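PDB 1EWQ: DNA mismatch repair protein MutS from Thermus aquaticus, which recognises mismatched DNA, probably as the first step of mismatch repair, and has a weak ATPase activity. Local coordinates for residues C[134-139]-C[222-227]; C[273-278]-C[538-543]; C[385-390]-C[399-404]; C[576-581]-C[703-708]. One frame throughout, in Å; residues are numbered along the deposited sequence.

Contact 1: residues C[134-139]-C[222-227]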
# COMPACT_ATOMS: atom_id res chain seq x y z
N LEU C 134 -14.85 -14.08 12.57
CA LEU C 134 -13.92 -14.13 13.69
C LEU C 134 -13.76 -15.64 13.72
O LEU C 134 -14.76 -16.36 13.69
CB LEU C 134 -14.56 -13.67 15.01
CG LEU C 134 -13.73 -13.97 16.27
CD1 LEU C 134 -12.41 -13.23 16.22
CD2 LEU C 134 -14.50 -13.57 17.52
N ALA C 135 -12.54 -16.14 13.73
CA ALA C 135 -12.31 -17.57 13.76
C ALA C 135 -11.55 -17.97 15.02
O ALA C 135 -10.80 -17.16 15.58
CB ALA C 135 -11.52 -17.99 12.52
N ALA C 136 -11.76 -19.20 15.47
CA ALA C 136 -11.09 -19.73 16.66
C ALA C 136 -10.62 -21.16 16.38
O ALA C 136 -11.39 -21.98 15.87
CB ALA C 136 -12.03 -19.71 17.86
N ILE C 137 -9.36 -21.43 16.71
CA ILE C 137 -8.72 -22.73 16.52
C ILE C 137 -8.21 -23.27 17.86
O ILE C 137 -7.53 -22.56 18.62
CB ILE C 137 -7.50 -22.60 15.56
CG1 ILE C 137 -7.98 -22.21 14.15
CG2 ILE C 137 -6.72 -23.90 15.54
CD1 ILE C 137 -6.85 -21.80 13.21
N ALA C 138 -8.53 -24.53 18.16
CA ALA C 138 -8.09 -25.16 19.40
C ALA C 138 -7.83 -26.64 19.17
O ALA C 138 -8.14 -27.18 18.11
CB ALA C 138 -9.14 -24.97 20.48
N THR C 139 -7.26 -27.30 20.18
CA THR C 139 -6.97 -28.73 20.10
C THR C 139 -7.74 -29.47 21.17
O THR C 139 -8.31 -28.86 22.07
CB THR C 139 -5.48 -29.01 20.29
OG1 THR C 139 -5.08 -28.60 21.60
CG2 THR C 139 -4.66 -28.28 19.25
N GLY C 222 -16.19 -21.55 22.78
CA GLY C 222 -16.13 -20.76 24.00
C GLY C 222 -15.33 -19.50 23.76
O GLY C 222 -15.71 -18.41 24.20
N ALA C 223 -14.23 -19.65 23.04
CA ALA C 223 -13.37 -18.52 22.72
C ALA C 223 -14.13 -17.47 21.92
O ALA C 223 -14.06 -16.28 22.23
CB ALA C 223 -12.15 -18.99 21.94
N LEU C 224 -14.86 -17.90 20.89
CA LEU C 224 -15.61 -16.97 20.06
C LEU C 224 -16.63 -16.19 20.88
O LEU C 224 -16.72 -14.97 20.76
CB LEU C 224 -16.33 -17.73 18.93
CG LEU C 224 -15.47 -18.34 17.82
CD1 LEU C 224 -16.35 -19.18 16.90
CD2 LEU C 224 -14.77 -17.24 17.01
N LEU C 225 -17.38 -16.90 21.72
CA LEU C 225 -18.40 -16.28 22.56
C LEU C 225 -17.83 -15.33 23.62
O LEU C 225 -18.39 -14.26 23.86
CB LEU C 225 -19.27 -17.35 23.22
CG LEU C 225 -20.21 -18.10 22.26
CD1 LEU C 225 -20.88 -19.26 22.99
CD2 LEU C 225 -21.26 -17.14 21.70
N ALA C 226 -16.73 -15.71 24.24
CA ALA C 226 -16.13 -14.87 25.27
C ALA C 226 -15.59 -13.60 24.63
O ALA C 226 -15.78 -12.50 25.14
CB ALA C 226 -15.02 -15.61 25.99
N TYR C 227 -14.91 -13.76 23.49
CA TYR C 227 -14.33 -12.62 22.80
C TYR C 227 -15.38 -11.66 22.23
O TYR C 227 -15.34 -10.46 22.49
CB TYR C 227 -13.41 -13.11 21.67
CG TYR C 227 -12.48 -12.06 21.13
CD1 TYR C 227 -11.37 -11.64 21.87
CD2 TYR C 227 -12.71 -11.47 19.89
CE1 TYR C 227 -10.52 -10.65 21.39
CE2 TYR C 227 -11.86 -10.47 19.39
CZ TYR C 227 -10.77 -10.07 20.15
OH TYR C 227 -9.94 -9.08 19.68
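L134 and A136 of strand 134-139 pack against A223, L224 and Y227 of helix 215-232, a helix-on-sheet contact in the connector domain (domain II), whose mixed alpha/beta architecture is of the RNase H-like kind. The axes of the two short segments come within 8.1 Å and run at 139°, nearer antiparallel than parallel.

L224 supplies the central wedge. Its CD2 methyl settles against L134, 3.5 Å from CG of that residue and 3.4 Å from its carbonyl O, and the two leucine side chains run antiparallel past one another. The next strand residue facing the helix, A136, puts its CB 3.7 Å from L224 CG. A136 CB also lies 4.1 Å from A223 CB, two small side chains meeting between strand and helix.

L134 holds its CG anti to the backbone N (chi1 168°), beside its own carbonyl carbon, and from there the branch ending in CD2 serves two partners, L224 and the ring of Y227. An alanine at L134 would probably open a gap beside L224 CD2 and take the L134 methyls from the Y227 ring, although CB would remain.

The strand is covered on both faces: A135 and I137 point away from helix 215-232, and A135 touches L170 while I137 touches L166 and L170 of helix 163-173. The Y227 hydroxyl makes weak hydrogen bonds to E177 and S203, and Y227 CD2 touches L134 CD2 at 3.6 Å.

Contact 2: residues C[273-278]-C[538-543]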
# COMPACT_ATOMS: atom_id res chain seq x y z
N PHE C 273 -15.15 -15.25 -8.93
CA PHE C 273 -16.21 -14.64 -8.16
C PHE C 273 -16.62 -13.28 -8.71
O PHE C 273 -17.81 -12.96 -8.75
CB PHE C 273 -15.79 -14.52 -6.69
CG PHE C 273 -16.91 -14.14 -5.76
CD1 PHE C 273 -18.13 -14.81 -5.82
CD2 PHE C 273 -16.74 -13.14 -4.82
CE1 PHE C 273 -19.17 -14.48 -4.94
CE2 PHE C 273 -17.77 -12.81 -3.93
CZ PHE C 273 -18.99 -13.49 -4.00
N SER C 274 -15.65 -12.49 -9.15
CA SER C 274 -15.97 -11.17 -9.69
C SER C 274 -16.73 -11.30 -11.00
O SER C 274 -17.58 -10.47 -11.32
CB SER C 274 -14.70 -10.33 -9.90
OG SER C 274 -13.95 -10.80 -11.01
N VAL C 275 -16.43 -12.35 -11.76
CA VAL C 275 -17.09 -12.59 -13.04
C VAL C 275 -18.48 -13.18 -12.84
O VAL C 275 -19.44 -12.77 -13.47
CB VAL C 275 -16.29 -13.58 -13.92
CG1 VAL C 275 -17.13 -14.02 -15.12
CG2 VAL C 275 -15.01 -12.93 -14.40
N LEU C 276 -18.57 -14.15 -11.94
CA LEU C 276 -19.81 -14.84 -11.65
C LEU C 276 -20.84 -13.99 -10.94
O LEU C 276 -22.04 -14.09 -11.21
CB LEU C 276 -19.52 -16.07 -10.78
CG LEU C 276 -20.09 -17.43 -11.14
CD1 LEU C 276 -20.28 -18.25 -9.86
CD2 LEU C 276 -21.42 -17.29 -11.87
N ASP C 277 -20.37 -13.15 -10.03
CA ASP C 277 -21.26 -12.35 -9.21
C ASP C 277 -21.92 -11.09 -9.77
O ASP C 277 -21.28 -10.06 -9.96
CB ASP C 277 -20.53 -11.98 -7.91
CG ASP C 277 -21.42 -11.25 -6.94
OD1 ASP C 277 -22.55 -11.72 -6.73
OD2 ASP C 277 -20.98 -10.22 -6.39
N GLU C 278 -23.22 -11.19 -10.01
CA GLU C 278 -24.02 -10.07 -10.50
C GLU C 278 -25.18 -9.93 -9.52
O GLU C 278 -26.27 -9.45 -9.86
CB GLU C 278 -24.55 -10.35 -11.90
CG GLU C 278 -23.48 -10.71 -12.89
CD GLU C 278 -23.91 -10.46 -14.33
OE1 GLU C 278 -25.14 -10.34 -14.57
OE2 GLU C 278 -23.03 -10.38 -15.21
N VAL C 538 -27.10 -15.79 -19.33
CA VAL C 538 -27.64 -15.17 -20.54
C VAL C 538 -26.62 -14.25 -21.20
O VAL C 538 -26.44 -14.27 -22.41
CB VAL C 538 -28.94 -14.36 -20.26
CG1 VAL C 538 -29.38 -13.64 -21.52
CG2 VAL C 538 -30.04 -15.30 -19.81
N ARG C 539 -25.95 -13.45 -20.38
CA ARG C 539 -24.96 -12.50 -20.88
C ARG C 539 -23.70 -13.08 -21.52
O ARG C 539 -23.17 -12.51 -22.48
CB ARG C 539 -24.56 -11.55 -19.74
CG ARG C 539 -23.39 -10.63 -20.07
CD ARG C 539 -23.27 -9.52 -19.03
NE ARG C 539 -24.37 -8.57 -19.15
CZ ARG C 539 -25.19 -8.21 -18.16
NH1 ARG C 539 -25.04 -8.72 -16.95
NH2 ARG C 539 -26.16 -7.34 -18.40
N TYR C 540 -23.21 -14.19 -20.98
CA TYR C 540 -21.98 -14.79 -21.48
C TYR C 540 -22.21 -16.08 -22.25
O TYR C 540 -21.26 -16.74 -22.65
CB TYR C 540 -21.04 -15.05 -20.30
CG TYR C 540 -20.71 -13.79 -19.52
CD1 TYR C 540 -20.69 -13.79 -18.12
CD2 TYR C 540 -20.44 -12.59 -20.18
CE1 TYR C 540 -20.41 -12.62 -17.40
CE2 TYR C 540 -20.15 -11.42 -19.47
CZ TYR C 540 -20.14 -11.44 -18.09
OH TYR C 540 -19.89 -10.27 -17.40
N GLY C 541 -23.48 -16.43 -22.45
CA GLY C 541 -23.80 -17.64 -23.19
C GLY C 541 -23.33 -18.93 -22.55
O GLY C 541 -22.51 -19.65 -23.14
N TYR C 542 -23.84 -19.23 -21.34
CA TYR C 542 -23.50 -20.46 -20.61
C TYR C 542 -24.63 -21.46 -20.79
O TYR C 542 -25.76 -21.09 -21.12
CB TYR C 542 -23.35 -20.21 -19.11
CG TYR C 542 -22.17 -19.39 -18.66
CD1 TYR C 542 -21.21 -18.94 -19.57
CD2 TYR C 542 -22.01 -19.07 -17.31
CE1 TYR C 542 -20.10 -18.19 -19.13
CE2 TYR C 542 -20.92 -18.33 -16.87
CZ TYR C 542 -19.97 -17.89 -17.78
OH TYR C 542 -18.90 -17.17 -17.32
N VAL C 543 -24.34 -22.74 -20.55
CA VAL C 543 -25.38 -23.74 -20.70
C VAL C 543 -25.55 -24.61 -19.47
O VAL C 543 -24.64 -24.71 -18.64
CB VAL C 543 -25.10 -24.64 -21.91
CG1 VAL C 543 -24.95 -23.77 -23.17
CG2 VAL C 543 -23.83 -25.45 -21.68
O HOH W 1 -20.28 -10.36 -14.45
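E278 and R539 form the salt bridge of a partly buried, water-mediated contact that joins the turn after helix 272-276 to the C-terminal end of the long helix 514-540. R539 NH1 faces both carboxylate oxygens, with OE1 of E278 at 2.9 Å and a weak hydrogen bond (146° at the hydrogen) to E278 OE2 at 3.1 Å. E278 chi1 (-55°) places CG beside the backbone N, and from there the extended chain carries the carboxylate to R539. The carboxylate carbon lies in the guanidinium plane, at its edge, and the two flat groups are turned 35° apart.

E278 also reaches toward Y540 tip to tip, and a water joins them. It donates to V275 O at 2.7 Å and to E278 OE2 at 2.9 Å, and accepts from Y540 OH at 3.0 Å, sitting in the plane of the tyrosine ring. Here the chain leaves the helical core of MutS on its way to the ATPase domain: G541, at positive phi, follows the helix, and R557 binds the carbonyls of Y540 and G541.

An alanine at E278 would probably leave R539 NH1 without its carboxylate mate and the water short of an acceptor. Next to the polar cluster the contact turns apolar. V275 CG1 stands 4.2 Å from Y540 CE1 and borders the hydroxyl of Y542, whose ring packs on V536, F608 and P610.

Contact 3: residues C[385-390]-C[399-404]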
# COMPACT_ATOMS: atom_id res chain seq x y z
N ALA C 385 -44.67 6.89 11.10
CA ALA C 385 -43.84 7.43 12.16
C ALA C 385 -42.67 8.30 11.70
O ALA C 385 -42.41 9.34 12.30
CB ALA C 385 -43.31 6.29 13.02
N LEU C 386 -41.98 7.89 10.65
CA LEU C 386 -40.81 8.62 10.19
C LEU C 386 -41.02 9.54 9.01
O LEU C 386 -41.81 9.25 8.10
CB LEU C 386 -39.70 7.62 9.85
CG LEU C 386 -39.51 6.46 10.83
CD1 LEU C 386 -38.45 5.52 10.30
CD2 LEU C 386 -39.12 7.00 12.20
N VAL C 387 -40.31 10.67 9.02
CA VAL C 387 -40.39 11.62 7.92
C VAL C 387 -39.88 10.90 6.68
O VAL C 387 -39.19 9.88 6.80
CB VAL C 387 -39.51 12.87 8.17
CG1 VAL C 387 -40.04 13.63 9.38
CG2 VAL C 387 -38.06 12.46 8.37
N GLU C 388 -40.21 11.42 5.50
CA GLU C 388 -39.80 10.79 4.25
C GLU C 388 -38.30 10.49 4.18
O GLU C 388 -37.91 9.38 3.82
CB GLU C 388 -40.22 11.66 3.07
CG GLU C 388 -39.85 11.07 1.71
CD GLU C 388 -40.39 11.89 0.55
OE1 GLU C 388 -40.40 13.13 0.66
OE2 GLU C 388 -40.80 11.29 -0.47
N ASP C 389 -37.45 11.46 4.52
CA ASP C 389 -36.00 11.24 4.49
C ASP C 389 -35.42 11.49 5.88
O ASP C 389 -34.96 12.58 6.18
CB ASP C 389 -35.34 12.15 3.45
CG ASP C 389 -35.87 11.93 2.04
OD1 ASP C 389 -36.07 10.75 1.64
OD2 ASP C 389 -36.09 12.92 1.31
N PRO C 390 -35.44 10.47 6.74
CA PRO C 390 -34.94 10.54 8.12
C PRO C 390 -33.54 11.09 8.34
O PRO C 390 -32.62 10.84 7.55
CB PRO C 390 -35.05 9.10 8.60
CG PRO C 390 -36.23 8.58 7.83
CD PRO C 390 -35.96 9.12 6.45
N LEU C 399 -37.22 13.68 13.33
CA LEU C 399 -37.08 12.30 12.92
C LEU C 399 -38.51 11.82 12.72
O LEU C 399 -38.85 11.22 11.70
CB LEU C 399 -36.42 11.51 14.05
CG LEU C 399 -35.74 10.17 13.76
CD1 LEU C 399 -35.66 9.41 15.06
CD2 LEU C 399 -36.52 9.36 12.73
N ILE C 400 -39.35 12.13 13.71
CA ILE C 400 -40.75 11.74 13.72
C ILE C 400 -41.63 12.77 13.04
O ILE C 400 -41.44 13.97 13.22
CB ILE C 400 -41.23 11.54 15.18
CG1 ILE C 400 -40.36 10.49 15.87
CG2 ILE C 400 -42.70 11.11 15.21
CD1 ILE C 400 -40.37 9.13 15.19
N ARG C 401 -42.61 12.30 12.28
CA ARG C 401 -43.51 13.21 11.56
C ARG C 401 -44.61 13.83 12.41
O ARG C 401 -45.06 13.24 13.40
CB ARG C 401 -44.15 12.48 10.38
CG ARG C 401 -43.13 11.90 9.44
CD ARG C 401 -43.68 11.75 8.05
NE ARG C 401 -44.93 10.99 8.04
CZ ARG C 401 -45.51 10.59 6.92
NH1 ARG C 401 -44.94 10.88 5.74
NH2 ARG C 401 -46.64 9.89 6.96
N GLU C 402 -45.04 15.01 12.00
CA GLU C 402 -46.10 15.72 12.71
C GLU C 402 -47.39 14.92 12.72
O GLU C 402 -47.79 14.33 11.70
CB GLU C 402 -46.33 17.09 12.09
CG GLU C 402 -45.27 18.10 12.49
CD GLU C 402 -45.42 19.42 11.76
OE1 GLU C 402 -46.52 20.01 11.82
OE2 GLU C 402 -44.42 19.87 11.14
N GLY C 403 -48.04 14.90 13.88
CA GLY C 403 -49.29 14.18 14.02
C GLY C 403 -49.15 12.72 14.44
O GLY C 403 -50.15 12.03 14.63
N TYR C 404 -47.92 12.24 14.60
CA TYR C 404 -47.72 10.86 15.00
C TYR C 404 -47.88 10.69 16.51
O TYR C 404 -48.71 9.90 16.97
CB TYR C 404 -46.34 10.35 14.57
CG TYR C 404 -46.13 8.88 14.88
CD1 TYR C 404 -46.76 7.90 14.12
CD2 TYR C 404 -45.36 8.48 15.96
CE1 TYR C 404 -46.63 6.55 14.44
CE2 TYR C 404 -45.23 7.14 16.30
CZ TYR C 404 -45.86 6.18 15.53
OH TYR C 404 -45.74 4.86 15.88
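A385 lays its methyl over one face of the Y404 ring, a CH-pi contact with CB 3.7 Å from the ring centroid and 16° off the normal. The ring is brought there with CG anti to the backbone N (chi1 -176°), and A385 CA lies over the same face. Beside this pair two backbone hydrogen bonds tie the segments: R401 N to A385 O at 3.0 Å and V387 N to L399 O at 3.1 Å. They flank L386 and I400, which form a single beta bridge.

On one side of the bridge the L386 and L399 side chains run alongside in the same sense, their CD2 methyls 3.6 Å apart, with I400 CD1 at 3.9 Å from the same L386 methyl. R401 passes V387 in the opposite direction. Its CG is 3.5 Å from V387 CG1 and its CD is 3.1 Å from L386 O, before the chain bends at chi3 (-54°).

The contact pinches the loop between helix 376-385 and helix 406-433, in the region from which the long lever helices 406-433 and 479-511 extend to the clamp sheet of MutS. A type II turn, R401 to Y404, brings the tyrosine back toward A385; at its third position G403 has backbone angles that would jam a CB against the preceding carbonyl.

The second shell holds these pieces from several helices. E499 accepts hydrogen bonds from L399 N and I400 N, and R353 binds V387 O. From helix 479-511, V502 touches I400 and Y404, F503 touches L399, and V506 touches A385.

Contact 4: residues C[576-581]-C[703-708]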
# COMPACT_ATOMS: atom_id res chain seq x y z
N HIS C 576 -12.31 -41.20 -15.56
CA HIS C 576 -11.37 -41.81 -14.63
C HIS C 576 -10.12 -42.16 -15.42
O HIS C 576 -9.55 -43.23 -15.25
CB HIS C 576 -11.96 -43.08 -14.02
CG HIS C 576 -13.20 -42.85 -13.21
ND1 HIS C 576 -13.17 -42.38 -11.91
CD2 HIS C 576 -14.51 -43.00 -13.53
CE1 HIS C 576 -14.41 -42.26 -11.47
NE2 HIS C 576 -15.24 -42.63 -12.43
N GLU C 577 -9.70 -41.25 -16.29
CA GLU C 577 -8.53 -41.45 -17.14
C GLU C 577 -7.33 -40.56 -16.79
O GLU C 577 -7.48 -39.50 -16.17
CB GLU C 577 -8.92 -41.22 -18.60
CG GLU C 577 -9.87 -42.27 -19.17
CD GLU C 577 -10.50 -41.86 -20.49
OE1 GLU C 577 -11.27 -40.87 -20.51
OE2 GLU C 577 -10.22 -42.53 -21.51
N LEU C 578 -6.14 -41.01 -17.19
CA LEU C 578 -4.90 -40.26 -17.00
C LEU C 578 -4.71 -39.58 -18.35
O LEU C 578 -4.31 -40.22 -19.32
CB LEU C 578 -3.74 -41.21 -16.74
CG LEU C 578 -2.39 -40.67 -16.27
CD1 LEU C 578 -1.31 -41.48 -16.95
CD2 LEU C 578 -2.22 -39.21 -16.58
N VAL C 579 -5.00 -38.28 -18.42
CA VAL C 579 -4.89 -37.54 -19.66
C VAL C 579 -3.62 -36.70 -19.74
O VAL C 579 -3.48 -35.71 -19.05
CB VAL C 579 -6.11 -36.59 -19.84
CG1 VAL C 579 -5.95 -35.75 -21.09
CG2 VAL C 579 -7.39 -37.40 -19.90
N LEU C 580 -2.69 -37.11 -20.59
CA LEU C 580 -1.45 -36.37 -20.74
C LEU C 580 -1.62 -35.38 -21.86
O LEU C 580 -2.20 -35.72 -22.91
CB LEU C 580 -0.29 -37.31 -21.08
CG LEU C 580 0.05 -38.40 -20.06
CD1 LEU C 580 1.00 -39.38 -20.71
CD2 LEU C 580 0.68 -37.77 -18.81
N ILE C 581 -1.13 -34.16 -21.65
CA ILE C 581 -1.22 -33.11 -22.66
C ILE C 581 0.18 -32.59 -22.97
O ILE C 581 0.75 -31.83 -22.19
CB ILE C 581 -2.09 -31.94 -22.17
CG1 ILE C 581 -3.48 -32.46 -21.80
CG2 ILE C 581 -2.19 -30.89 -23.26
CD1 ILE C 581 -4.41 -31.42 -21.23
N LEU C 703 3.50 -44.80 -22.02
CA LEU C 703 3.43 -45.79 -20.95
C LEU C 703 2.40 -46.88 -21.26
O LEU C 703 1.49 -46.68 -22.07
CB LEU C 703 3.09 -45.10 -19.63
CG LEU C 703 4.10 -44.05 -19.20
CD1 LEU C 703 3.65 -43.37 -17.91
CD2 LEU C 703 5.46 -44.71 -19.02
N GLY C 704 2.56 -48.04 -20.62
CA GLY C 704 1.63 -49.14 -20.84
C GLY C 704 0.50 -49.10 -19.82
O GLY C 704 0.39 -50.00 -18.97
N LEU C 705 -0.31 -48.05 -19.90
CA LEU C 705 -1.44 -47.86 -18.99
C LEU C 705 -2.72 -47.87 -19.81
O LEU C 705 -2.86 -47.13 -20.78
CB LEU C 705 -1.27 -46.55 -18.23
CG LEU C 705 0.03 -46.47 -17.42
CD1 LEU C 705 0.15 -45.12 -16.73
CD2 LEU C 705 0.06 -47.59 -16.38
N PRO C 706 -3.68 -48.74 -19.44
CA PRO C 706 -4.97 -48.88 -20.12
C PRO C 706 -5.86 -47.65 -20.17
O PRO C 706 -6.60 -47.46 -21.13
CB PRO C 706 -5.62 -50.05 -19.38
CG PRO C 706 -5.03 -49.97 -18.03
CD PRO C 706 -3.58 -49.68 -18.31
N ARG C 707 -5.80 -46.82 -19.14
CA ARG C 707 -6.63 -45.63 -19.10
C ARG C 707 -5.84 -44.35 -19.36
O ARG C 707 -6.26 -43.26 -18.99
CB ARG C 707 -7.36 -45.54 -17.76
CG ARG C 707 -8.37 -46.67 -17.51
CD ARG C 707 -9.04 -46.50 -16.15
NE ARG C 707 -8.09 -46.58 -15.04
CZ ARG C 707 -7.63 -47.71 -14.51
NH1 ARG C 707 -8.03 -48.89 -14.98
NH2 ARG C 707 -6.75 -47.66 -13.52
N LEU C 708 -4.68 -44.49 -20.00
CA LEU C 708 -3.86 -43.34 -20.33
C LEU C 708 -4.32 -42.81 -21.68
O LEU C 708 -4.42 -43.57 -22.64
CB LEU C 708 -2.38 -43.71 -20.38
CG LEU C 708 -1.34 -42.61 -20.67
CD1 LEU C 708 0.07 -43.13 -20.38
CD2 LEU C 708 -1.43 -42.17 -22.11
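R707 brings its guanidinium up to H576 with the backbone carbonyl O of that residue at its edge, near its plane; R707 CD is 3.4 Å from H576 O. The arginine's NH2 hydrogen-bonds H685 O. The H576 imidazole leads away from R707, meets the ring of Y690 at about 45°, and is held by hydrogen bonds to R688 O and D549.

Next along the chain, L578 N donates to R707 O at 2.9 Å, with 160° at the hydrogen. L708 CA returns a CH contact to L578 O at 3.3 Å, and L578 and L708 pair in parallel. This is the start of strand 578-582 in the P-loop ATPase domain, the strand that runs into the predicted ATP-binding loop; I581 O binds K589 NZ.

With CG anti to the backbone N (chi1 -169°), the L578 side chain runs alongside that of L708 in the same sense, L578 CD1 lying 3.9 Å from L708 CG. L578 CD1 also touches L705 CD1. L580 CD1 meets L708 CD1 at 3.9 Å.

The pairing is probably set by the main-chain bond, with the leucine methyls closing the contact, while the charge of R707 is probably eased mainly by the H685 carbonyl, with H576 O near the guanidinium edge.

In the fold
From the N terminus, contact 1 comes first: 134-139 and 222-227 close a loop of 82 residues within the connector domain. Contact 2 opens next and spans 259 residues, joining the early part of the helical core to the end of helix 514-540. Contact 3 is nested inside that loop, a short local closure of eight residues beside the lever helices. Contact 4 follows in series, closing 121 residues within the ATPase domain and pairing strand 578-582 with the start of strand 708-716. No two contacts cross or touch. The centres of contacts 3 and 4 lie 73 Å apart, on opposite sides of the chain's centre.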